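Local coordinates for BB0689 (Borrelia burgdorferi, PDB 4D53), which is an outer surface lipoprotein of the CAP superfamily, built as an alpha-beta-alpha sandwich, whose molecular role is not firmly established, at residues A[5-10]-A[119-124]; A[22-27]-A[105-110]; A[41-46]-A[114-119]; A[77-82]-A[101-106]. One frame throughout, in Å; residues are numbered along the deposited sequence.

Contact 1 of 4, residues A[5-10]-A[119-124]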
# COMPACT_ATOMS: atom_id res chain seq x y z
N HIS A 5 1.01 19.95 6.38
CA HIS A 5 2.21 19.23 6.84
C HIS A 5 1.87 17.75 7.06
O HIS A 5 0.75 17.47 7.46
CB HIS A 5 2.62 19.75 8.21
CG HIS A 5 2.99 21.20 8.23
ND1 HIS A 5 4.18 21.67 7.70
CD2 HIS A 5 2.34 22.26 8.75
CE1 HIS A 5 4.22 22.98 7.86
NE2 HIS A 5 3.12 23.37 8.48
N LYS A 6 2.86 16.92 6.96
CA LYS A 6 2.59 15.47 7.18
C LYS A 6 2.52 15.10 8.66
O LYS A 6 3.32 15.61 9.49
CB LYS A 6 3.63 14.69 6.48
CG LYS A 6 3.60 14.75 4.96
CD LYS A 6 4.66 13.89 4.36
CE LYS A 6 6.11 14.29 4.54
NZ LYS A 6 6.51 15.58 3.94
N ILE A 7 1.80 14.23 9.14
CA ILE A 7 1.76 13.67 10.47
C ILE A 7 2.45 12.32 10.48
O ILE A 7 2.35 11.56 9.51
CB ILE A 7 0.32 13.64 10.96
CG1 ILE A 7 -0.20 15.07 10.97
CG2 ILE A 7 0.16 12.90 12.28
CD1 ILE A 7 -1.71 15.17 11.06
N ASP A 8 3.15 11.97 11.58
CA ASP A 8 3.87 10.67 11.62
C ASP A 8 2.83 9.56 11.62
O ASP A 8 2.01 9.52 12.47
CB ASP A 8 4.74 10.57 12.93
CG ASP A 8 5.65 9.38 12.97
OD1 ASP A 8 5.33 8.32 12.47
OD2 ASP A 8 6.79 9.52 13.51
N THR A 9 2.93 8.56 10.76
CA THR A 9 1.93 7.47 10.79
C THR A 9 2.69 6.13 10.95
O THR A 9 2.22 5.06 10.54
CB THR A 9 1.18 7.47 9.45
OG1 THR A 9 2.12 7.45 8.40
CG2 THR A 9 0.40 8.67 9.36
N LYS A 10 3.91 6.17 11.48
CA LYS A 10 4.63 4.90 11.62
C LYS A 10 3.85 3.88 12.41
O LYS A 10 3.82 2.67 12.03
CB LYS A 10 6.01 5.10 12.31
CG LYS A 10 6.91 3.90 12.14
CD LYS A 10 8.30 4.22 12.69
CE LYS A 10 9.24 3.03 12.57
NZ LYS A 10 10.22 3.13 13.70
N LYS A 119 -1.07 11.35 6.07
CA LYS A 119 -2.10 12.02 6.84
C LYS A 119 -1.57 13.42 7.10
O LYS A 119 -0.38 13.60 7.48
CB LYS A 119 -2.34 11.22 8.06
CG LYS A 119 -3.57 11.49 8.81
CD LYS A 119 -3.69 10.52 9.96
CE LYS A 119 -4.77 11.10 10.85
NZ LYS A 119 -5.06 10.31 12.07
N THR A 120 -2.33 14.42 6.70
CA THR A 120 -1.82 15.78 6.69
C THR A 120 -2.66 16.65 7.56
O THR A 120 -3.74 16.28 7.98
CB THR A 120 -1.84 16.45 5.35
OG1 THR A 120 -3.22 16.66 4.98
CG2 THR A 120 -1.01 15.69 4.39
N THR A 121 -2.16 17.86 7.78
CA THR A 121 -2.84 18.82 8.63
C THR A 121 -4.04 19.38 7.97
O THR A 121 -4.91 19.87 8.67
CB THR A 121 -1.89 19.96 9.12
OG1 THR A 121 -1.15 20.53 8.03
CG2 THR A 121 -0.87 19.35 10.04
N ASP A 122 -4.11 19.28 6.64
CA ASP A 122 -5.31 19.72 5.87
C ASP A 122 -6.21 18.53 5.49
O ASP A 122 -6.89 18.57 4.48
CB ASP A 122 -4.92 20.62 4.64
CG ASP A 122 -3.98 19.96 3.67
OD1 ASP A 122 -3.38 18.88 3.95
OD2 ASP A 122 -3.80 20.51 2.57
N ASN A 123 -6.21 17.46 6.29
CA ASN A 123 -7.22 16.42 6.17
C ASN A 123 -7.06 15.50 4.97
O ASN A 123 -8.01 14.92 4.58
CB ASN A 123 -8.62 17.00 6.07
CG ASN A 123 -9.07 17.63 7.35
OD1 ASN A 123 -8.26 18.02 8.20
ND2 ASN A 123 -10.38 17.74 7.51
N ILE A 124 -5.89 15.41 4.39
CA ILE A 124 -5.59 14.34 3.48
C ILE A 124 -5.31 13.07 4.27
O ILE A 124 -4.69 13.11 5.38
CB ILE A 124 -4.46 14.73 2.58
CG1 ILE A 124 -4.91 15.89 1.72
CG2 ILE A 124 -4.00 13.57 1.74
CD1 ILE A 124 -3.76 16.58 1.02
O HOH W 1 1.83 11.28 6.78

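Contact 2 of 4, residues A[22-27]-A[105-110]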
# COMPACT_ATOMS: atom_id res chain seq x y z
N GLU A 22 -2.53 -10.98 10.26
CA GLU A 22 -3.49 -11.86 10.96
C GLU A 22 -4.57 -12.43 10.05
O GLU A 22 -4.91 -13.62 10.13
CB GLU A 22 -4.10 -11.15 12.16
CG GLU A 22 -4.61 -12.13 13.19
CD GLU A 22 -3.52 -13.09 13.69
OE1 GLU A 22 -2.79 -12.71 14.62
OE2 GLU A 22 -3.39 -14.21 13.16
N LEU A 23 -5.11 -11.59 9.19
CA LEU A 23 -5.99 -12.05 8.13
C LEU A 23 -5.36 -13.13 7.29
O LEU A 23 -5.96 -14.21 7.08
CB LEU A 23 -6.51 -10.90 7.24
CG LEU A 23 -7.15 -11.28 5.89
CD1 LEU A 23 -8.55 -11.80 6.18
CD2 LEU A 23 -7.22 -10.02 5.05
N ARG A 24 -4.13 -12.91 6.82
CA ARG A 24 -3.53 -13.92 5.94
C ARG A 24 -3.22 -15.24 6.72
O ARG A 24 -3.34 -16.34 6.16
CB ARG A 24 -2.31 -13.37 5.27
CG ARG A 24 -2.60 -12.24 4.25
CD ARG A 24 -1.32 -11.62 3.75
NE ARG A 24 -0.50 -12.58 3.04
CZ ARG A 24 -0.67 -12.94 1.81
NH1 ARG A 24 -1.64 -12.38 1.10
NH2 ARG A 24 0.10 -13.92 1.24
N LYS A 25 -2.81 -15.10 7.96
CA LYS A 25 -2.52 -16.22 8.79
C LYS A 25 -3.76 -17.11 9.02
O LYS A 25 -3.71 -18.33 8.89
CB LYS A 25 -1.95 -15.74 10.09
CG LYS A 25 -1.64 -16.92 11.02
CD LYS A 25 -1.01 -16.46 12.29
CE LYS A 25 -0.39 -17.69 12.94
NZ LYS A 25 0.14 -17.38 14.28
N LYS A 26 -4.91 -16.48 9.26
CA LYS A 26 -6.16 -17.20 9.43
C LYS A 26 -6.57 -17.91 8.17
O LYS A 26 -7.29 -18.90 8.26
CB LYS A 26 -7.29 -16.28 9.95
CG LYS A 26 -7.16 -15.82 11.41
CD LYS A 26 -6.26 -16.69 12.28
CE LYS A 26 -5.98 -16.14 13.69
NZ LYS A 26 -6.98 -15.13 14.15
N LEU A 27 -6.18 -17.46 7.01
CA LEU A 27 -6.45 -18.17 5.81
C LEU A 27 -5.32 -19.18 5.40
O LEU A 27 -5.36 -19.72 4.29
CB LEU A 27 -6.74 -17.25 4.63
CG LEU A 27 -8.08 -16.50 4.84
CD1 LEU A 27 -8.07 -15.38 3.82
CD2 LEU A 27 -9.23 -17.46 4.54
N LEU A 105 -5.20 -8.49 -1.13
CA LEU A 105 -4.94 -8.80 0.26
C LEU A 105 -4.70 -10.27 0.53
O LEU A 105 -3.94 -10.63 1.42
CB LEU A 105 -6.09 -8.38 1.14
CG LEU A 105 -6.36 -6.91 1.37
CD1 LEU A 105 -7.66 -6.71 2.19
CD2 LEU A 105 -5.18 -6.32 2.16
N ILE A 106 -5.36 -11.13 -0.21
CA ILE A 106 -5.22 -12.57 0.03
C ILE A 106 -4.38 -13.29 -1.07
O ILE A 106 -4.51 -14.51 -1.23
CB ILE A 106 -6.62 -13.26 0.24
CG1 ILE A 106 -7.44 -13.23 -1.03
CG2 ILE A 106 -7.31 -12.64 1.42
CD1 ILE A 106 -8.69 -14.15 -0.98
N ASN A 107 -3.59 -12.55 -1.83
CA ASN A 107 -2.78 -13.11 -2.91
C ASN A 107 -1.69 -14.10 -2.38
O ASN A 107 -1.18 -13.96 -1.28
CB ASN A 107 -2.22 -12.06 -3.81
CG ASN A 107 -0.93 -11.47 -3.32
OD1 ASN A 107 -0.85 -10.49 -2.54
ND2 ASN A 107 0.12 -12.18 -3.69
N THR A 108 -1.37 -15.08 -3.22
CA THR A 108 -0.27 -16.04 -2.94
C THR A 108 0.88 -15.85 -3.86
O THR A 108 1.79 -16.67 -3.84
CB THR A 108 -0.73 -17.52 -3.14
OG1 THR A 108 -1.21 -17.71 -4.47
CG2 THR A 108 -1.70 -17.85 -2.19
N ASP A 109 0.88 -14.80 -4.67
CA ASP A 109 1.87 -14.57 -5.67
C ASP A 109 3.08 -13.79 -5.15
O ASP A 109 4.02 -13.64 -5.90
CB ASP A 109 1.39 -13.68 -6.82
CG ASP A 109 0.32 -14.25 -7.65
OD1 ASP A 109 0.01 -15.48 -7.52
OD2 ASP A 109 -0.19 -13.36 -8.42
N THR A 110 2.97 -13.12 -4.00
CA THR A 110 3.97 -12.10 -3.61
C THR A 110 4.52 -12.56 -2.27
O THR A 110 3.82 -13.26 -1.56
CB THR A 110 3.36 -10.66 -3.49
OG1 THR A 110 2.30 -10.71 -2.54
CG2 THR A 110 2.91 -10.13 -4.82

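Contact 3 of 4, residues A[41-46]-A[114-119]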
# COMPACT_ATOMS: atom_id res chain seq x y z
N VAL A 41 8.70 3.34 -2.20
CA VAL A 41 7.87 3.58 -3.40
C VAL A 41 6.45 4.01 -2.98
O VAL A 41 5.91 4.94 -3.56
CB VAL A 41 7.86 2.35 -4.32
CG1 VAL A 41 6.97 2.52 -5.54
CG2 VAL A 41 9.29 2.03 -4.81
N ALA A 42 5.87 3.33 -1.98
CA ALA A 42 4.52 3.64 -1.51
C ALA A 42 4.46 5.03 -0.94
O ALA A 42 3.49 5.76 -1.18
CB ALA A 42 4.05 2.60 -0.48
N LYS A 43 5.46 5.45 -0.15
CA LYS A 43 5.48 6.76 0.40
C LYS A 43 5.59 7.87 -0.66
O LYS A 43 4.84 8.84 -0.62
CB LYS A 43 6.62 6.92 1.45
CG LYS A 43 6.67 8.30 2.09
CD LYS A 43 7.81 8.41 3.14
CE LYS A 43 7.77 9.71 3.91
NZ LYS A 43 8.86 9.77 4.91
N GLU A 44 6.45 7.65 -1.63
CA GLU A 44 6.65 8.66 -2.69
C GLU A 44 5.39 8.86 -3.49
O GLU A 44 4.97 9.99 -3.81
CB GLU A 44 7.76 8.22 -3.63
CG GLU A 44 9.13 8.33 -2.93
CD GLU A 44 10.35 8.18 -3.87
OE1 GLU A 44 10.19 8.08 -5.15
OE2 GLU A 44 11.46 8.17 -3.25
N TYR A 45 4.75 7.72 -3.76
CA TYR A 45 3.45 7.75 -4.52
C TYR A 45 2.30 8.37 -3.72
O TYR A 45 1.54 9.20 -4.26
CB TYR A 45 3.11 6.35 -5.03
CG TYR A 45 2.07 6.43 -6.14
CD1 TYR A 45 2.29 7.19 -7.29
CD2 TYR A 45 0.84 5.73 -6.05
CE1 TYR A 45 1.37 7.22 -8.31
CE2 TYR A 45 -0.07 5.75 -7.06
CZ TYR A 45 0.18 6.50 -8.22
OH TYR A 45 -0.72 6.52 -9.26
N ALA A 46 2.19 8.03 -2.43
CA ALA A 46 1.15 8.56 -1.62
C ALA A 46 1.24 10.11 -1.61
O ALA A 46 0.22 10.86 -1.68
CB ALA A 46 1.23 8.03 -0.19
N GLY A 114 4.90 -3.54 1.42
CA GLY A 114 5.33 -2.29 1.95
C GLY A 114 4.29 -1.21 1.69
O GLY A 114 3.74 -1.14 0.60
N GLY A 115 4.02 -0.41 2.69
CA GLY A 115 3.01 0.65 2.52
C GLY A 115 3.28 1.89 3.26
O GLY A 115 4.30 2.01 4.04
N TYR A 116 2.38 2.82 3.11
CA TYR A 116 2.52 4.15 3.74
C TYR A 116 1.14 4.76 3.89
O TYR A 116 0.25 4.56 3.00
CB TYR A 116 3.47 5.05 2.90
CG TYR A 116 3.69 6.43 3.55
CD1 TYR A 116 4.54 6.58 4.69
CD2 TYR A 116 3.00 7.55 3.13
CE1 TYR A 116 4.71 7.83 5.32
CE2 TYR A 116 3.19 8.80 3.74
CZ TYR A 116 4.03 8.91 4.85
OH TYR A 116 4.14 10.17 5.42
N ARG A 117 0.93 5.50 4.97
CA ARG A 117 -0.23 6.30 5.20
C ARG A 117 0.18 7.77 5.22
O ARG A 117 0.94 8.21 6.07
CB ARG A 117 -0.98 5.92 6.46
CG ARG A 117 -2.30 6.65 6.64
CD ARG A 117 -2.84 6.63 8.05
NE ARG A 117 -4.25 7.01 8.14
CZ ARG A 117 -5.03 6.90 9.23
NH1 ARG A 117 -4.55 6.51 10.40
NH2 ARG A 117 -6.32 7.21 9.20
N LEU A 118 -0.34 8.51 4.25
CA LEU A 118 -0.24 10.01 4.24
C LEU A 118 -1.38 10.64 4.96
O LEU A 118 -2.57 10.41 4.68
CB LEU A 118 -0.14 10.51 2.79
CG LEU A 118 -0.22 12.04 2.71
CD1 LEU A 118 1.07 12.64 3.26
CD2 LEU A 118 -0.40 12.39 1.26
N LYS A 119 -1.07 11.35 6.07
CA LYS A 119 -2.10 12.02 6.84
C LYS A 119 -1.57 13.42 7.10
O LYS A 119 -0.38 13.60 7.48
CB LYS A 119 -2.34 11.22 8.06
CG LYS A 119 -3.57 11.49 8.81
CD LYS A 119 -3.69 10.52 9.96
CE LYS A 119 -4.77 11.10 10.85
NZ LYS A 119 -5.06 10.31 12.07

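Contact 4 of 4, residues A[77-82]-A[101-106]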
# COMPACT_ATOMS: atom_id res chain seq x y z
N LEU A 77 6.77 -9.33 -10.14
CA LEU A 77 5.33 -9.41 -9.98
C LEU A 77 4.94 -8.45 -8.89
O LEU A 77 5.57 -8.48 -7.85
CB LEU A 77 4.96 -10.78 -9.53
CG LEU A 77 3.55 -11.14 -9.96
CD1 LEU A 77 3.58 -12.65 -10.32
CD2 LEU A 77 2.59 -10.73 -8.85
N THR A 78 3.90 -7.63 -9.12
CA THR A 78 3.49 -6.65 -8.12
C THR A 78 1.98 -6.35 -8.09
O THR A 78 1.29 -6.55 -9.12
CB THR A 78 4.24 -5.36 -8.35
OG1 THR A 78 4.05 -4.52 -7.20
CG2 THR A 78 3.71 -4.66 -9.62
N ARG A 79 1.46 -5.92 -6.92
CA ARG A 79 0.07 -5.40 -6.81
C ARG A 79 0.06 -4.15 -5.96
O ARG A 79 0.91 -4.03 -5.06
CB ARG A 79 -0.84 -6.34 -6.11
CG ARG A 79 -0.98 -7.64 -6.89
CD ARG A 79 -1.24 -8.72 -5.93
NE ARG A 79 -1.29 -10.03 -6.59
CZ ARG A 79 -2.29 -10.41 -7.36
NH1 ARG A 79 -3.30 -9.58 -7.58
NH2 ARG A 79 -2.32 -11.64 -7.84
N GLU A 80 -0.97 -3.33 -6.17
CA GLU A 80 -1.10 -2.04 -5.45
C GLU A 80 -2.53 -1.87 -5.03
O GLU A 80 -3.45 -2.07 -5.87
CB GLU A 80 -0.70 -0.91 -6.37
CG GLU A 80 -0.95 0.47 -5.73
CD GLU A 80 -0.45 1.60 -6.64
OE1 GLU A 80 -1.21 2.03 -7.55
OE2 GLU A 80 0.71 2.04 -6.41
N ILE A 81 -2.76 -1.50 -3.77
CA ILE A 81 -4.06 -1.08 -3.31
C ILE A 81 -3.98 0.33 -2.71
O ILE A 81 -3.01 0.62 -1.99
CB ILE A 81 -4.72 -2.08 -2.32
CG1 ILE A 81 -3.84 -2.33 -1.12
CG2 ILE A 81 -4.97 -3.49 -3.00
CD1 ILE A 81 -4.35 -3.25 0.00
N LEU A 82 -5.04 1.12 -2.93
CA LEU A 82 -5.17 2.44 -2.43
C LEU A 82 -6.38 2.60 -1.61
O LEU A 82 -7.38 1.90 -1.84
CB LEU A 82 -5.21 3.42 -3.64
CG LEU A 82 -4.16 3.21 -4.72
CD1 LEU A 82 -4.43 4.07 -5.92
CD2 LEU A 82 -2.75 3.58 -4.17
N HIS A 101 -9.60 -5.42 -4.75
CA HIS A 101 -8.80 -5.23 -3.54
C HIS A 101 -8.64 -6.43 -2.63
O HIS A 101 -7.53 -6.69 -2.08
CB HIS A 101 -9.20 -3.99 -2.75
CG HIS A 101 -9.42 -2.80 -3.61
ND1 HIS A 101 -10.43 -1.92 -3.35
CD2 HIS A 101 -8.79 -2.34 -4.69
CE1 HIS A 101 -10.40 -0.95 -4.24
NE2 HIS A 101 -9.42 -1.18 -5.07
N LYS A 102 -9.70 -7.17 -2.43
CA LYS A 102 -9.62 -8.42 -1.69
C LYS A 102 -8.58 -9.37 -2.34
O LYS A 102 -7.81 -9.97 -1.62
CB LYS A 102 -10.99 -9.09 -1.65
CG LYS A 102 -10.97 -10.43 -0.93
CD LYS A 102 -12.35 -10.95 -0.61
CE LYS A 102 -12.27 -12.36 -0.04
NZ LYS A 102 -13.58 -12.72 0.49
N GLU A 103 -8.61 -9.52 -3.62
CA GLU A 103 -7.68 -10.40 -4.37
C GLU A 103 -6.25 -10.08 -4.00
O GLU A 103 -5.43 -10.99 -3.75
CB GLU A 103 -7.86 -10.21 -5.86
CG GLU A 103 -7.31 -11.31 -6.72
CD GLU A 103 -5.83 -11.27 -6.92
OE1 GLU A 103 -5.22 -10.15 -6.81
OE2 GLU A 103 -5.25 -12.39 -7.15
N ALA A 104 -5.92 -8.79 -3.92
CA ALA A 104 -4.58 -8.39 -3.47
C ALA A 104 -4.28 -8.76 -2.07
O ALA A 104 -3.18 -9.31 -1.77
CB ALA A 104 -4.39 -6.88 -3.74
N LEU A 105 -5.20 -8.49 -1.13
CA LEU A 105 -4.94 -8.80 0.26
C LEU A 105 -4.70 -10.27 0.53
O LEU A 105 -3.94 -10.63 1.42
CB LEU A 105 -6.09 -8.38 1.14
CG LEU A 105 -6.36 -6.91 1.37
CD1 LEU A 105 -7.66 -6.71 2.19
CD2 LEU A 105 -5.18 -6.32 2.16
N ILE A 106 -5.36 -11.13 -0.21
CA ILE A 106 -5.22 -12.57 0.03
C ILE A 106 -4.38 -13.29 -1.07
O ILE A 106 -4.51 -14.51 -1.23
CB ILE A 106 -6.62 -13.26 0.24
CG1 ILE A 106 -7.44 -13.23 -1.03
CG2 ILE A 106 -7.31 -12.64 1.42
CD1 ILE A 106 -8.69 -14.15 -0.98

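Contact 1 of 4, residues A[5-10]-A[119-124]
The segments 5-10 and 119-124 run roughly antiparallel, their end-to-end directions 146° apart, and meet in a single beta bridge between Lys6 and Thr120, a non-hydrogen-bonded pair whose CA atoms lie 4.4 Å apart. The bonds flank that pair: Ile7 N donates to Lys119 O over 2.8 Å, nearly along the C=O axis, and Thr121 N donates to His5 O over 3.0 Å. Thr121 also returns a bond, because its OG1 sits between the backbone N and the carbonyl carbon (chi1 50°) and accepts from His5 N at 2.8 Å, so one threonine grips both backbone polar groups of His5. A water joins the two segments further on, donating to Ile7 O and accepting from Lys119 N. Beta-branched Ile7 suits the extended chain and lays CD1 along the Thr120 carbonyl, while Thr9 CG2 rests 4.0 Å from Lys119 CB and Thr9 OG1 is hydrogen-bonded to Arg117 O. Thr120 ties the turn from within: its OG1 accepts from Ile124 N and donates to Asp122 OD1 in a very short bond of 2.5 Å. Asp8 OD1 accepts from Lys10 N, forming an Asx turn where helix 10-26 begins. This is an extended N-terminal arm bridged to the end of strand 112-119, just where a type I beta turn from Thr120 to Asn123 opens the hairpin to strand 125-134.

Contact 2 of 4, residues A[22-27]-A[105-110]
Arg24 leaves its helix with CG anti to the carbonyl carbon (chi1 -67°) and an extended chi2, then bends at chi3 (62°), which swings the guanidinium across to the loop 105-110. Its end-on pair of nitrogens takes hold of one atom: NH1 at 2.9 Å and NH2 at 2.8 Å both donate to Asn107 O, which lies in the guanidinium plane. NH1 donates again, to Leu105 O at 2.9 Å, reaching that oxygen from above the carbonyl plane. Arginine suits the place because its flat, multi-donor end can satisfy two backbone carbonyls at once, and its positive charge would be favoured beside the C-terminal end of helix 99-105, where Leu105 is the last helical residue. Two leucines add an apolar flank. Leu27 CD1 touches Ile106 CG2 at 3.7 Å, the two side chains crossing obliquely, whereas Leu23 CD2 meets Leu105 CB more loosely at 4.4 Å. A further bond from Arg24 NH2 to Asn30 O draws in the loop after helix 10-26. The contact thus joins the C-terminal end of helix 10-26 to the connection between helix 99-105 and strand 112-119, with Leu105 also packing on Trp95 and Leu96 of helix 91-96 and on Ile81 of strand 75-84.

Contact 3 of 4, residues A[41-46]-A[114-119]
This is a helix laid on a beta-sheet, a buried contact near the middle of the CAP fold between helix 36-52 and strand 112-119. The axes of segments 41-46 and 114-119 approach to 6.6 Å with their directions 31° apart, a close fit made possible by small residues. Ala42 and Ala46, one helical turn apart, both point at the strand. Ala42 CB sits 3.7 Å from Gly115 CA, the small methyl resting directly on the strand backbone. Ala46 CB comes within 3.8 Å of Tyr116 CD2, at the ring edge, and within 4.1 Å of Leu118 CB. Leu118, with CG anti to the backbone N, also brings CD2 to 3.4 Å from Ala46 O. The main side-chain partnership is that of Tyr116 and Lys43. Both have CG anti to the backbone N, and the fully extended lysine crosses the ring obliquely. Lys43 CG lies 3.6 Å from the centroid of the Tyr116 ring and only 3° off its normal, a CH-pi contact over the face; farther out, Lys43 CE passes 3.9 Å from Tyr116 CZ. Arg117 points away from this helix and forms salt bridges with Asp12 and Asp125, while Tyr17 OH accepts a hydrogen bond from Gly115 N. No hydrogen bond links the two segments, so helix and strand are held by shape and dispersion: alanine against glycine in the interior, and toward the surface a tyrosine face that takes the lysine methylenes while letting the ammonium group extend beyond the apolar layer.

Contact 4 of 4, residues A[77-82]-A[101-106]
Strand 77-82 and helix 101-105 approach to 8.6 Å between axes, with their directions at 126°, so the short helix lies obliquely over the strand. Arg79 and Ile81, on one side of the strand, both point at it. Ile81 has CG2 anti to the carbonyl carbon, and this methyl group presses on Ala104 CB at 3.5 Å, alanine being small enough to let the helix settle close. The other branch of Ile81, its CG1 in the crowded position between backbone N and carbonyl carbon (chi1 56°), ends in CD1, which meets Leu105 CD2 at 3.8 Å, the side chains crossing at about a right angle. His101 has its CB 4.3 Å from Ile81 CG2, and its ring packs edge-to-face with Trp95. Arg79 runs extended from CG to NE and passes its CD 4.2 Å from Ala104 CA to reach Glu103, whose chain bends at chi2. The two form a salt bridge, though Arg79 NH1 and Glu103 OE1 are modelled too close together for its detailed geometry to be trusted. Arg79 NH2 has a second acid partner in Asp109. The chemistry thus grades from an apolar interior around Ile81 to a charged margin, where one arginine probably balances two carboxylates.

Overall arrangement
Contacts 3 and 4 each set a helix on the one mixed sheet; contacts 1 and 2 tie down its periphery on opposite sides of the chain's centre, about 28 Å apart between centres. Helix 36-52 of contact 3 packs on one face and helix 99-105 of contact 4 on the other, their contact centres about 15 Å apart. The centres of contacts 2 and 4 are about 10 Å apart; they share Leu105 and Ile106, with the Asp109-Arg79 salt bridge between them. Contact 1, about 11 Å from contact 3 between centres, shares Lys119 with it and also touches it through Thr9 and Lys6. Contact 1 spans the longest sequence separation and encloses the others; contacts 2 and 3 interleave. Parts of the chain far apart in sequence thus meet in one alpha-beta-alpha sandwich, as expected of a CAP domain.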